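Local coordinates for protein putative mandelate racemase (Bordetella bronchiseptica, PDB 3OZY) that is of unknown function but, as a magnesium-binding enolase superfamily member, probably acts on an acid-sugar substrate by abstracting the proton alpha to its carboxylate, at residues A[201-206]-A[252-257]; A[227-232]-A[236-241]; A[74-77]-A[83-86]. All blocks are in the same frame, centred on the assembly; numbering follows the deposited sequence. Where two conformers were deposited one is given.

Interaction 1. Residues A[201-206]-A[252-257]. With MG (magnesium ion), chain C; ACY (acetic acid), chain I.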
loop_
_atom_site.group_PDB
_atom_site.type_symbol
_atom_site.label_atom_id
_atom_site.label_comp_id
_atom_site.label_asym_id
_atom_site.label_seq_id
_atom_site.Cartn_x
_atom_site.Cartn_y
_atom_site.Cartn_z
ATOM N N ASP A 201 -0.897 -21.581 9.515
ATOM C CA ASP A 201 -0.600 -20.264 8.957
ATOM C C ASP A 201 0.785 -20.297 8.324
ATOM O O ASP A 201 1.784 -20.508 9.028
ATOM C CB ASP A 201 -0.666 -19.234 10.092
ATOM C CG ASP A 201 -0.401 -17.816 9.639
ATOM O OD1 ASP A 201 0.020 -17.588 8.486
ATOM O OD2 ASP A 201 -0.591 -16.911 10.487
ATOM N N ALA A 202 0.837 -20.113 7.000
ATOM C CA ALA A 202 2.089 -20.197 6.254
ATOM C C ALA A 202 2.762 -18.843 6.024
ATOM O O ALA A 202 3.835 -18.799 5.443
ATOM C CB ALA A 202 1.871 -20.903 4.912
ATOM N N ASN A 203 2.145 -17.745 6.456
ATOM C CA ASN A 203 2.751 -16.422 6.264
ATOM C C ASN A 203 3.244 -16.184 4.830
ATOM O O ASN A 203 4.323 -15.618 4.617
ATOM C CB ASN A 203 3.897 -16.187 7.258
ATOM C CG ASN A 203 3.402 -15.903 8.652
ATOM O OD1 ASN A 203 3.277 -16.812 9.479
ATOM N ND2 ASN A 203 3.118 -14.636 8.931
ATOM N N GLN A 204 2.437 -16.604 3.854
ATOM C CA GLN A 204 2.721 -16.371 2.432
ATOM C C GLN A 204 3.951 -17.108 1.919
ATOM O O GLN A 204 4.531 -16.714 0.902
ATOM C CB GLN A 204 2.895 -14.873 2.126
ATOM C CG GLN A 204 1.827 -13.950 2.675
ATOM C CD GLN A 204 2.055 -12.505 2.226
ATOM O OE1 GLN A 204 2.104 -12.215 1.027
ATOM N NE2 GLN A 204 2.202 -11.596 3.187
ATOM N N SER A 205 4.344 -18.181 2.601
ATOM C CA SER A 205 5.635 -18.825 2.342
ATOM C C SER A 205 5.656 -19.867 1.246
ATOM O O SER A 205 6.734 -20.318 0.856
ATOM C CB SER A 205 6.153 -19.503 3.613
ATOM O OG SER A 205 6.449 -18.546 4.601
ATOM N N LEU A 206 4.493 -20.295 0.778
ATOM C CA LEU A 206 4.440 -21.400 -0.171
ATOM C C LEU A 206 4.044 -20.943 -1.557
ATOM O O LEU A 206 3.324 -19.948 -1.710
ATOM C CB LEU A 206 3.423 -22.444 0.293
ATOM C CG LEU A 206 3.686 -23.030 1.676
ATOM C CD1 LEU A 206 2.480 -23.843 2.138
ATOM C CD2 LEU A 206 4.951 -23.889 1.674
ATOM N N THR A 252 -7.246 -15.524 4.670
ATOM C CA THR A 252 -6.211 -14.517 4.511
ATOM C C THR A 252 -6.791 -13.160 4.877
ATOM O O THR A 252 -8.009 -12.972 4.895
ATOM C CB THR A 252 -5.603 -14.513 3.082
ATOM O OG1 THR A 252 -4.475 -13.634 3.056
ATOM C CG2 THR A 252 -6.641 -14.091 2.015
ATOM N N GLY A 253 -5.924 -12.217 5.226
ATOM C CA GLY A 253 -6.395 -10.857 5.399
ATOM C C GLY A 253 -5.555 -9.903 6.216
ATOM O O GLY A 253 -5.766 -8.694 6.119
ATOM N N GLU A 254 -4.610 -10.396 7.011
ATOM C CA GLU A 254 -3.814 -9.462 7.808
ATOM C C GLU A 254 -2.997 -8.514 6.935
ATOM O O GLU A 254 -2.651 -7.417 7.368
ATOM C CB GLU A 254 -2.918 -10.182 8.803
ATOM C CG GLU A 254 -1.685 -10.789 8.203
ATOM C CD GLU A 254 -1.063 -11.787 9.137
ATOM O OE1 GLU A 254 0.126 -11.639 9.466
ATOM O OE2 GLU A 254 -1.781 -12.711 9.549
ATOM N N ASN A 255 -2.700 -8.925 5.704
ATOM C CA ASN A 255 -1.874 -8.110 4.824
ATOM C C ASN A 255 -2.613 -7.579 3.598
ATOM O O ASN A 255 -1.996 -7.080 2.660
ATOM C CB ASN A 255 -0.587 -8.862 4.465
ATOM C CG ASN A 255 0.353 -8.951 5.647
ATOM O OD1 ASN A 255 0.678 -7.933 6.265
ATOM N ND2 ASN A 255 0.768 -10.162 5.992
ATOM N N LEU A 256 -3.941 -7.670 3.644
ATOM C CA LEU A 256 -4.830 -7.084 2.641
ATOM C C LEU A 256 -5.537 -5.901 3.273
ATOM O O LEU A 256 -5.854 -5.921 4.458
ATOM C CB LEU A 256 -5.861 -8.112 2.180
ATOM C CG LEU A 256 -5.293 -9.315 1.442
ATOM C CD1 LEU A 256 -6.394 -10.348 1.270
ATOM C CD2 LEU A 256 -4.731 -8.888 0.098
ATOM N N TYR A 257 -5.780 -4.864 2.480
ATOM C CA TYR A 257 -6.241 -3.585 3.006
ATOM C C TYR A 257 -7.533 -3.108 2.359
ATOM O O TYR A 257 -7.662 -3.117 1.130
ATOM C CB TYR A 257 -5.152 -2.526 2.809
ATOM C CG TYR A 257 -3.912 -2.814 3.624
ATOM C CD1 TYR A 257 -3.770 -2.296 4.910
ATOM C CD2 TYR A 257 -2.882 -3.610 3.120
ATOM C CE1 TYR A 257 -2.647 -2.567 5.668
ATOM C CE2 TYR A 257 -1.752 -3.892 3.881
ATOM C CZ TYR A 257 -1.642 -3.360 5.153
ATOM O OH TYR A 257 -0.536 -3.613 5.942
HETATM MG MG MG C . -1.247 -14.697 10.224
HETATM C C ACY I . 3.767 -13.465 12.814
HETATM O O ACY I . 3.757 -14.438 12.039
HETATM O OXT ACY I . 3.759 -13.575 14.058
HETATM C CH3 ACY I . 3.808 -12.077 12.243
HETATM O O HOH W 1 -0.212 -14.987 8.277
HETATM O O HOH W 2 0.899 -13.812 10.721
HETATM O O HOH W 3 -1.661 -14.345 12.530
#
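The side-chain amides of Gln204 and Asn255 meet with their planes 41° apart, Gln204 NE2 lying 3.5 Å from Asn255 ND2. Both nitrogens are donors, so this is packing, not a hydrogen bond. The polar ends are engaged outward instead: Gln204 OE1 takes the backbone N of Ile232, while Asn255 gives ND2 to Glu228 and receives Arg280 at OD1. An amide, donor at one end and acceptor at the other, suits such a shared position.

The other flat groups are the carboxylates of Asp201 and Glu254, which each bind magnesium through a single oxygen, Asp201 OD2 at 2.3 Å and Glu254 OE2 at 2.2 Å, 4.5 Å apart on opposite sides of the ion; the cation probably offsets the repulsion of like charges. Glu227 and three waters complete the six ligands. Glu254 CG sits between its own N and carbonyl carbon (chi1 77°), and the extended chain beyond carries OE2 to the metal. The second oxygens are used too: Asp201 OD1 accepts Asn203 N at 2.9 Å, an Asx turn that helps fix the carboxylate's rotation, and Glu254 OE1 receives a metal-bound water at 2.6 Å. That water accepts from Asn203 ND2, which also makes a weak bond, 3.2 Å, to the O of an acetic acid molecule, probably from the crystallisation liquor. Asn203 OD1 accepts from Lys173 NZ, which also reaches Asp201 OD2. Asn203 and Gln204 are the middle residues of a type I' turn, where positive phi is required and asparagine is well tolerated.

The contact joins loops at the C-terminal ends of strands 197-201 and 249-252, the rim where enolase superfamily barrels hold their metal; strand 225-227, bearing Glu227 at its end, runs between them, and helices 208-220 and 258-267 follow.

Interaction 2. Residues A[227-232]-A[236-241]; sequences EEPLSI and EGHRIL. With MG (magnesium ion), chain C.
Pro229 and Leu230 pack on His238 and Leu241 where the chain turns from strand 225-227 into helix 235-242, one beta-alpha unit of the (beta/alpha)7beta barrel of mandelate racemase relatives. At the strand end Glu227 points away from the helix and binds magnesium through OE2 at 2.2 Å; OE1 is held by Lys171 and Gln275. Glu228 is second shell: its OE1 accepts a hydrogen bond of 2.7 Å from a metal-bound water, an arrangement that helps position that water.

Pro229 then faces the helix, a compact ring that slides past Leu241 in the opposite direction, CG lying 3.6 Å from Leu241 CD1, and also touches the CD2 side of the imidazole. Leu230 makes the next contacts. With CG beside its backbone N (chi1 -54°), its CD1 is carried over one face of the His238 ring, offset toward the rim, meets Leu241 CD1 tip to tip at 4.0 Å, and comes within 3.3 Å of Gly237 C, an approach possible because glycine has no side chain on that side. Ser231 contributes its carbonyl: O lies in the plane of the imidazole, at its edge, 3.3 Å from His238 CE1.

Histidine suits this place because both nitrogens are used. ND1 is hydrogen-bonded to Asp234 O, and a single water bridges His238 NE2, at 2.8 Å, to Leu230 O, at 2.9 Å.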
loop_
_atom_site.group_PDB
_atom_site.type_symbol
_atom_site.label_atom_id
_atom_site.label_comp_id
_atom_site.label_asym_id
_atom_site.label_seq_id
_atom_site.Cartn_x
_atom_site.Cartn_y
_atom_site.Cartn_z
ATOM N N GLU A 227 -4.158 -20.424 6.605
ATOM C CA GLU A 227 -4.032 -18.966 6.585
ATOM C C GLU A 227 -2.786 -18.522 5.818
ATOM O O GLU A 227 -1.722 -19.140 5.941
ATOM C CB GLU A 227 -3.996 -18.458 8.026
ATOM C CG GLU A 227 -3.602 -17.011 8.182
ATOM C CD GLU A 227 -3.800 -16.519 9.594
ATOM O OE1 GLU A 227 -4.409 -17.248 10.409
ATOM O OE2 GLU A 227 -3.355 -15.393 9.898
ATOM N N GLU A 228 -2.929 -17.449 5.033
ATOM C CA GLU A 228 -1.865 -16.960 4.148
ATOM C C GLU A 228 -1.081 -18.108 3.512
ATOM O O GLU A 228 0.146 -18.179 3.602
ATOM C CB GLU A 228 -0.930 -15.972 4.861
ATOM C CG GLU A 228 -1.589 -14.626 5.165
ATOM C CD GLU A 228 -0.564 -13.539 5.410
ATOM O OE1 GLU A 228 0.517 -13.853 5.963
ATOM O OE2 GLU A 228 -0.819 -12.372 5.043
ATOM N N PRO A 229 -1.785 -19.015 2.830
ATOM C CA PRO A 229 -1.062 -20.138 2.220
ATOM C C PRO A 229 -0.101 -19.668 1.130
ATOM O O PRO A 229 0.942 -20.298 0.921
ATOM C CB PRO A 229 -2.185 -20.972 1.602
ATOM C CG PRO A 229 -3.296 -19.972 1.334
ATOM C CD PRO A 229 -3.227 -19.044 2.524
ATOM N N LEU A 230 -0.450 -18.569 0.455
ATOM C CA LEU A 230 0.305 -18.043 -0.682
ATOM C C LEU A 230 0.532 -16.557 -0.499
ATOM O O LEU A 230 -0.066 -15.924 0.369
ATOM C CB LEU A 230 -0.492 -18.227 -1.981
ATOM C CG LEU A 230 -0.978 -19.644 -2.286
ATOM C CD1 LEU A 230 -1.987 -19.620 -3.425
ATOM C CD2 LEU A 230 0.189 -20.559 -2.631
ATOM N N SER A 231 1.378 -15.992 -1.349
ATOM C CA SER A 231 1.448 -14.549 -1.498
ATOM C C SER A 231 0.046 -13.959 -1.569
ATOM O O SER A 231 -0.806 -14.450 -2.325
ATOM C CB SER A 231 2.172 -14.215 -2.798
ATOM O OG SER A 231 2.004 -12.836 -3.107
ATOM N N ILE A 232 -0.193 -12.887 -0.817
ATOM C CA ILE A 232 -1.489 -12.215 -0.888
ATOM C C ILE A 232 -1.732 -11.580 -2.253
ATOM O O ILE A 232 -2.847 -11.162 -2.545
ATOM C CB ILE A 232 -1.686 -11.135 0.215
ATOM C CG1 ILE A 232 -1.092 -9.778 -0.195
ATOM C CG2 ILE A 232 -1.144 -11.625 1.555
ATOM C CD1 ILE A 232 0.413 -9.736 -0.185
ATOM N N GLU A 236 -5.663 -15.787 -7.737
ATOM C CA GLU A 236 -6.034 -17.007 -8.449
ATOM C C GLU A 236 -5.541 -18.276 -7.741
ATOM O O GLU A 236 -6.241 -19.295 -7.715
ATOM C CB GLU A 236 -5.522 -16.948 -9.894
ATOM C CG GLU A 236 -5.600 -18.252 -10.696
ATOM C CD GLU A 236 -7.016 -18.696 -11.028
ATOM O OE1 GLU A 236 -7.985 -18.047 -10.585
ATOM O OE2 GLU A 236 -7.158 -19.716 -11.738
ATOM N N GLY A 237 -4.347 -18.218 -7.156
ATOM C CA GLY A 237 -3.845 -19.352 -6.398
ATOM C C GLY A 237 -4.765 -19.733 -5.255
ATOM O O GLY A 237 -4.953 -20.919 -4.962
ATOM N N HIS A 238 -5.336 -18.734 -4.590
ATOM C CA HIS A 238 -6.251 -19.006 -3.488
ATOM C C HIS A 238 -7.537 -19.642 -4.014
ATOM O O HIS A 238 -8.105 -20.540 -3.385
ATOM C CB HIS A 238 -6.554 -17.715 -2.716
ATOM C CG HIS A 238 -5.406 -17.199 -1.892
ATOM N ND1 HIS A 238 -4.364 -16.474 -2.432
ATOM C CD2 HIS A 238 -5.161 -17.267 -0.559
ATOM C CE1 HIS A 238 -3.520 -16.131 -1.471
ATOM N NE2 HIS A 238 -3.985 -16.593 -0.323
ATOM N N ARG A 239 -7.998 -19.187 -5.179
ATOM C CA ARG A 239 -9.155 -19.818 -5.802
ATOM C C ARG A 239 -8.872 -21.293 -6.087
ATOM O O ARG A 239 -9.715 -22.154 -5.835
ATOM C CB ARG A 239 -9.570 -19.105 -7.091
ATOM C CG ARG A 239 -10.866 -19.687 -7.684
ATOM C CD ARG A 239 -11.080 -19.274 -9.145
ATOM N NE ARG A 239 -10.100 -19.894 -10.025
ATOM C CZ ARG A 239 -10.089 -21.185 -10.348
ATOM N NH1 ARG A 239 -11.017 -22.010 -9.869
ATOM N NH2 ARG A 239 -9.142 -21.654 -11.152
ATOM N N ILE A 240 -7.681 -21.581 -6.605
ATOM C CA ILE A 240 -7.304 -22.959 -6.901
ATOM C C ILE A 240 -7.368 -23.826 -5.641
ATOM O O ILE A 240 -7.884 -24.948 -5.670
ATOM C CB ILE A 240 -5.912 -23.009 -7.550
ATOM C CG1 ILE A 240 -5.984 -22.385 -8.949
ATOM C CG2 ILE A 240 -5.398 -24.452 -7.629
ATOM C CD1 ILE A 240 -4.642 -22.091 -9.587
ATOM N N LEU A 241 -6.863 -23.309 -4.527
ATOM C CA LEU A 241 -6.913 -24.058 -3.269
ATOM C C LEU A 241 -8.354 -24.294 -2.819
ATOM O O LEU A 241 -8.731 -25.401 -2.445
ATOM C CB LEU A 241 -6.136 -23.335 -2.172
ATOM C CG LEU A 241 -4.631 -23.219 -2.391
ATOM C CD1 LEU A 241 -4.000 -22.311 -1.336
ATOM C CD2 LEU A 241 -3.999 -24.605 -2.362
HETATM MG MG MG C . -1.247 -14.697 10.224
HETATM O O HOH W 1 -0.212 -14.987 8.277
HETATM O O HOH W 4 -2.623 -15.119 1.581
HETATM O O HOH W 2 0.899 -13.812 10.721
HETATM O O HOH W 3 -1.661 -14.345 12.530
#

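Interaction 3. Residues A[74-77]-A[83-86]. With MG (magnesium ion), chain D.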
loop_
_atom_site.group_PDB
_atom_site.type_symbol
_atom_site.label_atom_id
_atom_site.label_comp_id
_atom_site.label_asym_id
_atom_site.label_seq_id
_atom_site.Cartn_x
_atom_site.Cartn_y
_atom_site.Cartn_z
ATOM N N ILE A 74 -7.591 18.009 12.979
ATOM C CA ILE A 74 -7.562 19.109 13.940
ATOM C C ILE A 74 -8.693 20.090 13.659
ATOM O O ILE A 74 -8.858 20.551 12.529
ATOM C CB ILE A 74 -6.226 19.865 13.916
ATOM C CG1 ILE A 74 -5.054 18.894 14.064
ATOM C CG2 ILE A 74 -6.203 20.935 15.017
ATOM C CD1 ILE A 74 -5.150 18.002 15.277
ATOM N N GLY A 75 -9.487 20.381 14.685
ATOM C CA GLY A 75 -10.587 21.320 14.554
ATOM C C GLY A 75 -11.909 20.666 14.198
ATOM O O GLY A 75 -12.955 21.316 14.198
ATOM N N GLU A 76 -11.867 19.373 13.887
ATOM C CA GLU A 76 -13.069 18.649 13.487
ATOM C C GLU A 76 -13.822 18.057 14.673
ATOM O O GLU A 76 -13.231 17.714 15.690
ATOM C CB GLU A 76 -12.711 17.521 12.513
ATOM C CG GLU A 76 -12.233 17.998 11.148
ATOM C CD GLU A 76 -13.375 18.345 10.212
ATOM O OE1 GLU A 76 -14.544 18.095 10.582
ATOM O OE2 GLU A 76 -13.105 18.859 9.102
ATOM N N ASP A 77 -15.134 17.921 14.516
ATOM C CA ASP A 77 -15.961 17.196 15.470
ATOM C C ASP A 77 -15.639 15.692 15.379
ATOM O O ASP A 77 -15.865 15.071 14.343
ATOM C CB ASP A 77 -17.430 17.452 15.126
ATOM C CG ASP A 77 -18.390 16.798 16.090
ATOM O OD1 ASP A 77 -17.959 15.990 16.934
ATOM O OD2 ASP A 77 -19.601 17.100 15.997
ATOM N N TYR A 83 -17.587 10.554 8.297
ATOM C CA TYR A 83 -17.065 11.657 7.505
ATOM C C TYR A 83 -15.537 11.686 7.549
ATOM O O TYR A 83 -14.878 11.811 6.518
ATOM C CB TYR A 83 -17.636 12.987 8.009
ATOM C CG TYR A 83 -16.953 14.196 7.417
ATOM C CD1 TYR A 83 -17.132 14.528 6.081
ATOM C CD2 TYR A 83 -16.130 15.009 8.188
ATOM C CE1 TYR A 83 -16.505 15.624 5.523
ATOM C CE2 TYR A 83 -15.502 16.122 7.636
ATOM C CZ TYR A 83 -15.693 16.417 6.305
ATOM O OH TYR A 83 -15.073 17.512 5.741
ATOM N N LEU A 84 -14.974 11.567 8.747
ATOM C CA LEU A 84 -13.528 11.712 8.907
ATOM C C LEU A 84 -12.731 10.598 8.228
ATOM O O LEU A 84 -11.630 10.843 7.716
ATOM C CB LEU A 84 -13.157 11.830 10.387
ATOM C CG LEU A 84 -13.658 13.124 11.035
ATOM C CD1 LEU A 84 -13.449 13.076 12.540
ATOM C CD2 LEU A 84 -12.973 14.349 10.434
ATOM N N TRP A 85 -13.290 9.387 8.188
ATOM C CA TRP A 85 -12.621 8.283 7.498
ATOM C C TRP A 85 -12.403 8.661 6.041
ATOM O O TRP A 85 -11.305 8.534 5.494
ATOM C CB TRP A 85 -13.452 6.995 7.581
ATOM C CG TRP A 85 -12.641 5.777 7.224
ATOM C CD1 TRP A 85 -11.996 4.943 8.095
ATOM C CD2 TRP A 85 -12.349 5.287 5.905
ATOM N NE1 TRP A 85 -11.335 3.961 7.403
ATOM C CE2 TRP A 85 -11.535 4.145 6.059
ATOM C CE3 TRP A 85 -12.712 5.688 4.612
ATOM C CZ2 TRP A 85 -11.067 3.406 4.974
ATOM C CZ3 TRP A 85 -12.242 4.946 3.526
ATOM C CH2 TRP A 85 -11.428 3.819 3.719
ATOM N N HIS A 86 -13.470 9.134 5.413
ATOM C CA HIS A 86 -13.424 9.463 3.997
ATOM C C HIS A 86 -12.641 10.732 3.705
ATOM O O HIS A 86 -11.912 10.799 2.709
ATOM C CB HIS A 86 -14.841 9.452 3.428
ATOM C CG HIS A 86 -15.442 8.086 3.458
ATOM N ND1 HIS A 86 -15.327 7.207 2.405
ATOM C CD2 HIS A 86 -16.059 7.400 4.449
ATOM C CE1 HIS A 86 -15.898 6.061 2.722
ATOM N NE2 HIS A 86 -16.344 6.147 3.961
HETATM MG MG MG D . -15.188 7.367 0.282
HETATM O O HOH W 5 -14.579 19.654 7.145
HETATM O O HOH W 6 -16.843 9.118 -0.156
#
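Glu76 and Leu84 mark the closest backbone approach, their CA atoms 8.3 Å apart, with the loop brought round by Gly75, whose positive phi suits glycine. Glu76 points at the helix and its aliphatic part slides past Leu84 in the opposite direction, Glu76 CG lying 3.8 Å from Leu84 CD2. A bend at chi2 (-82°) then carries the carboxylate to the rim of Tyr83. The two side chains cross at about a right angle, with planes 48° apart, and Glu76 OE1 comes to 3.7 Å from Tyr83 CE2 at the ring edge. One water ties the polar ends together, 2.6 Å from Glu76 OE2 and 2.6 Å from Tyr83 OH; OE2 also forms a salt bridge with Lys87. Glutamate thus serves both an apolar neighbour and a polar surface. The other methyl of the leucine, Leu84 CD1, meets Asp77 O at 3.6 Å.

Two residues beyond Leu84, His86 ND1 binds another magnesium ion at 2.1 Å, together with His90. The contact belongs to the N-terminal capping domain: Gly75 and Glu76 form backbone hydrogen bonds with Ile5 of strand 5-16, and on helix 81-97 Leu84 packs on Leu114 of helix 102-122.

From the N terminus, interaction 3 comes first: it closes a short loop between helices 58-73 and 81-97 in the N-terminal domain, complete before the barrel begins. Interaction 1 then opens a long loop from the end of strand 197-201 to the residues after strand 249-252, and interaction 2 closes its own short turn, at the start of helix 235-242, within that span. These two touch, their centres about 9 Å apart, and share one magnesium and its three waters, so the ends of three adjacent barrel strands, and the loop after the last, supply a single metal site. Interaction 3 stands apart, its centre about 32 Å from that of interaction 1, beside a different magnesium.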